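Local coordinates for cobalamin-binding protein (Desulfitobacterium hafniense, PDB 4JGI) that binds methylcobalamin in a Rossmann-like domain and probably serves as the corrinoid-carrying component of an O-demethylase system, at residues Val127-Lys130 against Ile131-Lys135. Residues are numbered along the deposited sequence; the frame is centred on the assembly and turned at random.
Sequences VPVK and IIVDK
Val127 reaches forward from the loop and sets CG1 against the first turn of the helix that starts two residues later, 3.6 Å from CG1 of Ile132 and 3.9 Å from CG2 of Ile131. A chi1 of -178° swings this methyl round opposite the backbone N and into that turn. The tight part is here: Val127 and Ile132 are buried, and both also lean on Ala95 of strand 91-96. Val129 and Val133 are farther apart, CG1 to CG2 4.2 Å, and pack on Ala163 of helix 151-166.

Pro128 sits at the N-cap position, where ring closure leaves its nitrogen without an N-H, while its carbonyl oxygen begins the helical bonding. This O accepts a nearly straight bond from Ile132 N (3.1 Å, 169°) and a weak, bent one from Ile131 N. Val133 N to Val129 O and Asp134 N to Lys130 O follow, both 2.9 Å.

The outer side is looser. Ile131 runs CG1 alongside the proline ring, 4.0 Å from Pro128 CB, while Lys130 extends away from the turn and Asp134 is likewise exposed. The arrangement is the first turn of helix 129-139, which follows strand 119-122 and packs against the parallel sheet, as in the Rossmann-like fold of B12-binding domains.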
ATOM      1  N   VAL A 127       2.967   5.312 -17.792  1.00 19.37           N
ATOM      2  CA  VAL A 127       1.996   4.338 -18.284  1.00 18.32           C
ATOM      3  C   VAL A 127       0.799   5.059 -18.929  1.00 18.28           C
ATOM      4  O   VAL A 127       0.146   5.868 -18.297  1.00 18.81           O
ATOM      5  CB  VAL A 127       1.428   3.425 -17.214  1.00 17.32           C
ATOM      6  CG1 VAL A 127       0.474   2.425 -17.761  1.00 20.28           C
ATOM      7  CG2 VAL A 127       2.560   2.724 -16.485  1.00 18.41           C
ATOM      8  N   PRO A 128       0.538   4.793 -20.207  1.00 17.37           N
ATOM      9  CA  PRO A 128      -0.610   5.476 -20.849  1.00 19.46           C
ATOM     10  C   PRO A 128      -1.974   5.155 -20.223  1.00 17.46           C
ATOM     11  O   PRO A 128      -2.156   4.056 -19.699  1.00 16.60           O
ATOM     12  CB  PRO A 128      -0.602   4.899 -22.269  1.00 20.34           C
ATOM     13  CG  PRO A 128       0.842   4.444 -22.473  1.00 18.67           C
ATOM     14  CD  PRO A 128       1.263   3.926 -21.139  1.00 19.07           C
ATOM     15  N   VAL A 129      -2.828   6.157 -20.213  1.00 18.68           N
ATOM     16  CA  VAL A 129      -4.202   6.007 -19.764  1.00 18.93           C
ATOM     17  C   VAL A 129      -4.846   4.756 -20.269  1.00 15.91           C
ATOM     18  O   VAL A 129      -5.456   3.941 -19.526  1.00 17.03           O
ATOM     19  CB  VAL A 129      -5.019   7.233 -20.117  1.00 19.65           C
ATOM     20  CG1 VAL A 129      -6.455   6.971 -19.814  1.00 21.79           C
ATOM     21  CG2 VAL A 129      -4.505   8.473 -19.376  1.00 24.37           C
ATOM     22  N   LYS A 130      -4.768   4.587 -21.582  1.00 17.98           N
ATOM     23  CA  LYS A 130      -5.489   3.444 -22.203  1.00 19.21           C
ATOM     24  C   LYS A 130      -5.023   2.078 -21.674  1.00 17.02           C
ATOM     25  O   LYS A 130      -5.711   1.118 -21.535  1.00 19.80           O
ATOM     26  CB  LYS A 130      -5.356   3.439 -23.702  1.00 21.56           C
ATOM     27  CG  LYS A 130      -6.114   4.497 -24.412  1.00 34.35           C
ATOM     28  CD  LYS A 130      -5.807   4.512 -25.910  1.00 37.30           C
ATOM     29  CE  LYS A 130      -6.529   5.672 -26.555  1.00 45.95           C
ATOM     30  NZ  LYS A 130      -5.906   5.991 -27.858  1.00 43.24           N
ATOM     31  N   ILE A 131      -3.732   2.002 -21.378  1.00 18.86           N
ATOM     32  CA  ILE A 131      -3.148   0.753 -20.793  1.00 16.69           C
ATOM     33  C   ILE A 131      -3.610   0.489 -19.359  1.00 17.27           C
ATOM     34  O   ILE A 131      -3.891  -0.635 -18.973  1.00 18.13           O
ATOM     35  CB  ILE A 131      -1.612   0.817 -20.885  1.00 17.84           C
ATOM     36  CG1 ILE A 131      -1.209   0.952 -22.384  1.00 28.84           C
ATOM     37  CG2 ILE A 131      -0.963  -0.348 -20.147  1.00 18.75           C
ATOM     38  CD1 ILE A 131      -0.513  -0.116 -23.000  1.00 34.71           C
ATOM     39  N   ILE A 132      -3.647   1.541 -18.538  1.00 15.65           N
ATOM     40  CA  ILE A 132      -4.268   1.424 -17.225  1.00 15.98           C
ATOM     41  C   ILE A 132      -5.742   0.961 -17.310  1.00 15.67           C
ATOM     42  O   ILE A 132      -6.088   0.002 -16.629  1.00 16.58           O
ATOM     43  CB  ILE A 132      -4.190   2.710 -16.422  1.00 16.71           C
ATOM     44  CG1 ILE A 132      -2.692   3.235 -16.283  1.00 17.44           C
ATOM     45  CG2 ILE A 132      -4.901   2.592 -15.062  1.00 17.20           C
ATOM     46  CD1 ILE A 132      -2.544   4.560 -15.616  1.00 17.08           C
ATOM     47  N   VAL A 133      -6.518   1.644 -18.157  1.00 16.68           N
ATOM     48  CA  VAL A 133      -7.912   1.252 -18.283  1.00 18.16           C
ATOM     49  C   VAL A 133      -8.084  -0.178 -18.785  1.00 16.71           C
ATOM     50  O   VAL A 133      -8.911  -0.973 -18.231  1.00 19.83           O
ATOM     51  CB  VAL A 133      -8.677   2.253 -19.156  1.00 21.28           C
ATOM     52  CG1 VAL A 133     -10.108   1.734 -19.468  1.00 24.39           C
ATOM     53  CG2 VAL A 133      -8.677   3.586 -18.550  1.00 22.77           C
ATOM     54  N   ASP A 134      -7.293  -0.608 -19.771  1.00 19.10           N
ATOM     55  CA  ASP A 134      -7.333  -1.995 -20.216  1.00 18.10           C
ATOM     56  C   ASP A 134      -7.006  -3.013 -19.129  1.00 16.80           C
ATOM     57  O   ASP A 134      -7.672  -4.060 -18.970  1.00 19.23           O
ATOM     58  CB  ASP A 134      -6.513  -2.190 -21.498  1.00 23.39           C
ATOM     59  CG  ASP A 134      -7.220  -1.497 -22.761  1.00 37.02           C
ATOM     60  OD1 ASP A 134      -8.409  -1.050 -22.689  1.00 43.54           O
ATOM     61  OD2 ASP A 134      -6.599  -1.340 -23.825  1.00 50.52           O
ATOM     62  N   LYS A 135      -6.057  -2.672 -18.246  1.00 17.71           N
ATOM     63  CA  LYS A 135      -5.723  -3.553 -17.183  1.00 17.87           C
ATOM     64  C   LYS A 135      -6.868  -3.673 -16.139  1.00 17.78           C
ATOM     65  O   LYS A 135      -7.122  -4.697 -15.616  1.00 18.94           O
ATOM     66  CB  LYS A 135      -4.441  -3.098 -16.476  1.00 18.20           C
ATOM     67  CG  LYS A 135      -3.868  -4.164 -15.541  1.00 19.09           C
ATOM     68  CD  LYS A 135      -3.340  -5.401 -16.312  1.00 21.63           C
ATOM     69  CE  LYS A 135      -2.540  -6.318 -15.453  1.00 25.47           C
ATOM     70  NZ  LYS A 135      -2.005  -7.376 -16.387  1.00 36.64           N
TER